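Local coordinates for protein auracyanin-A (PDB 2AAN) that carries electrons as a blue copper protein of the cupredoxin fold, probably accepting them from the membrane-bound alternative complex III, at residues Q56-I61 with Y121-P126. Residues are numbered along the deposited sequence; the frame is centred on the assembly and turned at random.
Sequences QQHNWI and YICTVP. With CU (copper (II) ion), chain B.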
ATOM      1  N   GLN A  56       2.495  -2.554 -15.467  1.00 13.19           N
ATOM      2  CA  GLN A  56       2.670  -1.581 -14.433  1.00 12.33           C
ATOM      3  C   GLN A  56       3.385  -2.335 -13.355  1.00 16.54           C
ATOM      4  O   GLN A  56       3.257  -3.572 -13.279  1.00 17.20           O
ATOM      5  CB  GLN A  56       1.325  -1.119 -13.954  1.00 17.85           C
ATOM      6  CG  GLN A  56       0.555  -0.359 -14.973  1.00 16.27           C
ATOM      7  CD  GLN A  56       1.037   1.065 -15.123  1.00 19.88           C
ATOM      8  OE1 GLN A  56       1.900   1.539 -14.367  1.00 20.33           O
ATOM      9  NE2 GLN A  56       0.430   1.777 -16.049  1.00 17.92           N
ATOM     10  N   GLN A  57       4.177  -1.593 -12.584  1.00 14.29           N
ATOM     11  CA  GLN A  57       4.574  -2.021 -11.251  1.00 18.27           C
ATOM     12  C   GLN A  57       3.658  -1.313 -10.283  1.00 16.50           C
ATOM     13  O   GLN A  57       3.208  -0.231 -10.564  1.00 11.59           O
ATOM     14  CB  GLN A  57       6.067  -1.731 -10.937  1.00 19.93           C
ATOM     15  CG  GLN A  57       6.579  -0.447 -11.487  1.00 21.21           C
ATOM     16  CD  GLN A  57       8.004  -0.167 -11.164  1.00 19.55           C
ATOM     17  OE1 GLN A  57       8.652  -0.895 -10.414  1.00 16.54           O
ATOM     18  NE2 GLN A  57       8.508   0.922 -11.725  1.00 16.06           N
ATOM     19  N   HIS A  58       3.397  -1.940  -9.147  1.00 13.48           N
ATOM     20  CA  HIS A  58       2.624  -1.337  -8.073  1.00 14.40           C
ATOM     21  C   HIS A  58       3.164  -1.815  -6.730  1.00  9.54           C
ATOM     22  O   HIS A  58       3.687  -2.925  -6.608  1.00 11.68           O
ATOM     23  CB  HIS A  58       1.175  -1.802  -8.112  1.00 14.53           C
ATOM     24  CG  HIS A  58       0.392  -1.351  -9.310  1.00 11.59           C
ATOM     25  ND1 HIS A  58       0.065  -0.032  -9.541  1.00 14.17           N
ATOM     26  CD2 HIS A  58      -0.135  -2.056 -10.345  1.00 13.59           C
ATOM     27  CE1 HIS A  58      -0.632   0.058 -10.663  1.00 17.14           C
ATOM     28  NE2 HIS A  58      -0.793  -1.163 -11.158  1.00 12.11           N
ATOM     29  N   ASN A  59       2.854  -1.041  -5.706  1.00 13.20           N
ATOM     30  CA  ASN A  59       2.978  -1.532  -4.340  1.00 13.76           C
ATOM     31  C   ASN A  59       1.772  -1.124  -3.507  1.00 16.63           C
ATOM     32  O   ASN A  59       0.849  -0.467  -4.003  1.00 12.55           O
ATOM     33  CB  ASN A  59       4.329  -1.132  -3.709  1.00 12.45           C
ATOM     34  CG  ASN A  59       4.574   0.360  -3.683  1.00 12.62           C
ATOM     35  OD1 ASN A  59       3.644   1.125  -3.711  1.00 15.09           O
ATOM     36  ND2 ASN A  59       5.852   0.779  -3.623  1.00 13.32           N
ATOM     37  N   TRP A  60       1.762  -1.590  -2.268  1.00 13.72           N
ATOM     38  CA  TRP A  60       0.691  -1.292  -1.285  1.00  7.70           C
ATOM     39  C   TRP A  60       1.411  -0.911  -0.029  1.00 14.27           C
ATOM     40  O   TRP A  60       2.060  -1.757   0.563  1.00 11.88           O
ATOM     41  CB  TRP A  60      -0.183  -2.514  -1.031  1.00 11.35           C
ATOM     42  CG  TRP A  60      -1.336  -2.287  -0.097  1.00 13.33           C
ATOM     43  CD1 TRP A  60      -2.606  -2.005  -0.449  1.00 11.90           C
ATOM     44  CD2 TRP A  60      -1.331  -2.423   1.330  1.00 14.74           C
ATOM     45  NE1 TRP A  60      -3.398  -1.855   0.678  1.00 15.35           N
ATOM     46  CE2 TRP A  60      -2.644  -2.138   1.783  1.00 14.76           C
ATOM     47  CE3 TRP A  60      -0.351  -2.708   2.270  1.00 17.02           C
ATOM     48  CZ2 TRP A  60      -2.988  -2.127   3.131  1.00 15.11           C
ATOM     49  CZ3 TRP A  60      -0.696  -2.700   3.613  1.00 13.49           C
ATOM     50  CH2 TRP A  60      -2.007  -2.440   4.030  1.00 15.99           C
ATOM     51  N   ILE A  61       1.329   0.371   0.313  1.00 13.24           N
ATOM     52  CA  ILE A  61       2.029   0.928   1.451  1.00 14.58           C
ATOM     53  C   ILE A  61       1.014   1.557   2.408  1.00 16.57           C
ATOM     54  O   ILE A  61       0.253   2.452   2.029  1.00 14.95           O
ATOM     55  CB  ILE A  61       3.042   2.009   1.005  1.00 17.40           C
ATOM     56  CG1 ILE A  61       3.946   1.514  -0.143  1.00 13.52           C
ATOM     57  CG2 ILE A  61       3.856   2.548   2.174  1.00 17.92           C
ATOM     58  CD1 ILE A  61       4.807   0.281   0.086  1.00 20.79           C
ATOM     59  N   TYR A 121      -3.803   3.779   2.567  1.00 11.99           N
ATOM     60  CA  TYR A 121      -2.861   2.983   1.832  1.00 11.34           C
ATOM     61  C   TYR A 121      -2.746   3.571   0.450  1.00 15.39           C
ATOM     62  O   TYR A 121      -3.711   4.115  -0.059  1.00 13.92           O
ATOM     63  CB  TYR A 121      -3.195   1.478   1.829  1.00 14.39           C
ATOM     64  CG  TYR A 121      -4.572   1.061   1.355  1.00 15.41           C
ATOM     65  CD1 TYR A 121      -4.855   0.953  -0.003  1.00 15.98           C
ATOM     66  CD2 TYR A 121      -5.575   0.709   2.261  1.00 12.86           C
ATOM     67  CE1 TYR A 121      -6.094   0.522  -0.440  1.00 16.68           C
ATOM     68  CE2 TYR A 121      -6.805   0.276   1.830  1.00 13.54           C
ATOM     69  CZ  TYR A 121      -7.079   0.197   0.480  1.00 12.47           C
ATOM     70  OH  TYR A 121      -8.322  -0.209   0.021  1.00 15.03           O
ATOM     71  N   ILE A 122      -1.514   3.555  -0.067  1.00 12.97           N
ATOM     72  CA  ILE A 122      -1.144   4.206  -1.309  1.00 13.06           C
ATOM     73  C   ILE A 122      -0.172   3.320  -2.077  1.00 16.15           C
ATOM     74  O   ILE A 122       0.391   2.362  -1.548  1.00 13.87           O
ATOM     75  CB  ILE A 122      -0.485   5.596  -1.099  1.00  9.31           C
ATOM     76  CG1 ILE A 122       0.886   5.478  -0.384  1.00 14.26           C
ATOM     77  CG2 ILE A 122      -1.391   6.482  -0.273  1.00 13.07           C
ATOM     78  CD1 ILE A 122       1.672   6.764  -0.275  1.00 20.07           C
ATOM     79  N   CYS A 123      -0.008   3.641  -3.352  1.00 14.97           N
ATOM     80  CA  CYS A 123       1.087   3.061  -4.134  1.00 13.27           C
ATOM     81  C   CYS A 123       2.074   4.180  -4.392  1.00 12.19           C
ATOM     82  O   CYS A 123       1.655   5.252  -4.793  1.00 13.02           O
ATOM     83  CB  CYS A 123       0.559   2.532  -5.442  1.00 14.14           C
ATOM     84  SG  CYS A 123       1.814   2.029  -6.641  1.00 12.11           S
ATOM     85  N   THR A 124       3.360   3.933  -4.196  1.00 13.42           N
ATOM     86  CA  THR A 124       4.385   4.957  -4.426  1.00 11.06           C
ATOM     87  C   THR A 124       5.147   4.809  -5.750  1.00 11.33           C
ATOM     88  O   THR A 124       6.144   5.478  -5.969  1.00 12.64           O
ATOM     89  CB  THR A 124       5.390   4.964  -3.260  1.00 12.05           C
ATOM     90  OG1 THR A 124       6.056   3.717  -3.204  1.00 10.92           O
ATOM     91  CG2 THR A 124       4.675   5.221  -1.949  1.00 13.60           C
ATOM     92  N   VAL A 125       4.664   3.978  -6.660  1.00 11.53           N
ATOM     93  CA  VAL A 125       5.265   3.918  -7.985  1.00  9.84           C
ATOM     94  C   VAL A 125       5.051   5.312  -8.647  1.00 12.78           C
ATOM     95  O   VAL A 125       3.978   5.892  -8.520  1.00 11.91           O
ATOM     96  CB  VAL A 125       4.693   2.725  -8.778  1.00  9.37           C
ATOM     97  CG1 VAL A 125       4.999   2.828 -10.312  1.00 12.04           C
ATOM     98  CG2 VAL A 125       5.186   1.396  -8.153  1.00 10.68           C
ATOM     99  N   PRO A 126       6.102   5.871  -9.281  1.00 10.34           N
ATOM    100  CA  PRO A 126       6.026   7.217  -9.815  1.00 10.38           C
ATOM    101  C   PRO A 126       4.735   7.498 -10.573  1.00 12.26           C
ATOM    102  O   PRO A 126       4.404   6.787 -11.505  1.00 10.97           O
ATOM    103  CB  PRO A 126       7.250   7.282 -10.759  1.00 13.36           C
ATOM    104  CG  PRO A 126       8.265   6.490 -10.032  1.00 13.07           C
ATOM    105  CD  PRO A 126       7.463   5.323  -9.445  1.00 12.90           C
TER
HETATM  106 CU    CU B 140       0.784   1.635  -8.566  1.00 13.33          CU
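Cys-123 and His-58 meet at a copper ion, held by Cys-123 SG at 2.2 Å and His-58 ND1 at 2.1 Å. The sulfur lies in the imidazole plane, at the ring's edge; His-128 and Met-132 complete the site. How a second shell fixes a metal thiolate is illustrated here. With SG anti to its own backbone N (chi1 170°), the sulfur is placed where it also accepts two backbone N-H groups, from Asn-59, nearly straight at 170°, and from Val-125. Asn-59 clasps the cysteine loop with both ends of its amide: OD1 takes the Thr-124 N-H on a lone pair at 2.9 Å, and ND2 gives its N-H to Thr-124 OG1, which lies in the amide plane, at 3.0 Å. OG1 also bonds the backbone O of Tyr-86, and ND2 reaches OD1 of Asn-85. An alanine in place of Asn-59 would probably leave the Thr-124 N-H without its acceptor and the cysteine loop freer to shift. Beyond the clasp the packing stays tight: Trp-60 NE1 lies over one face of the Tyr-121 ring, 3.2 Å from Tyr-121 CG, the ring planes inclined at 33°. Toward the other end it thins: the partly exposed Gln-57 has CG 3.8 Å from CG1 of Val-125, while CG2 of that buried valine sits 3.5 Å from O of Gln-57. Ile-61 and Ile-122 form an antiparallel hydrogen-bonded pair, so the contact grows out of strands 61-63 and 117-122; helix 67-80 packs against Ile-122 and Thr-124, strand 94-97 against Ile-61, and strand 44-50 against His-58 and Trp-60.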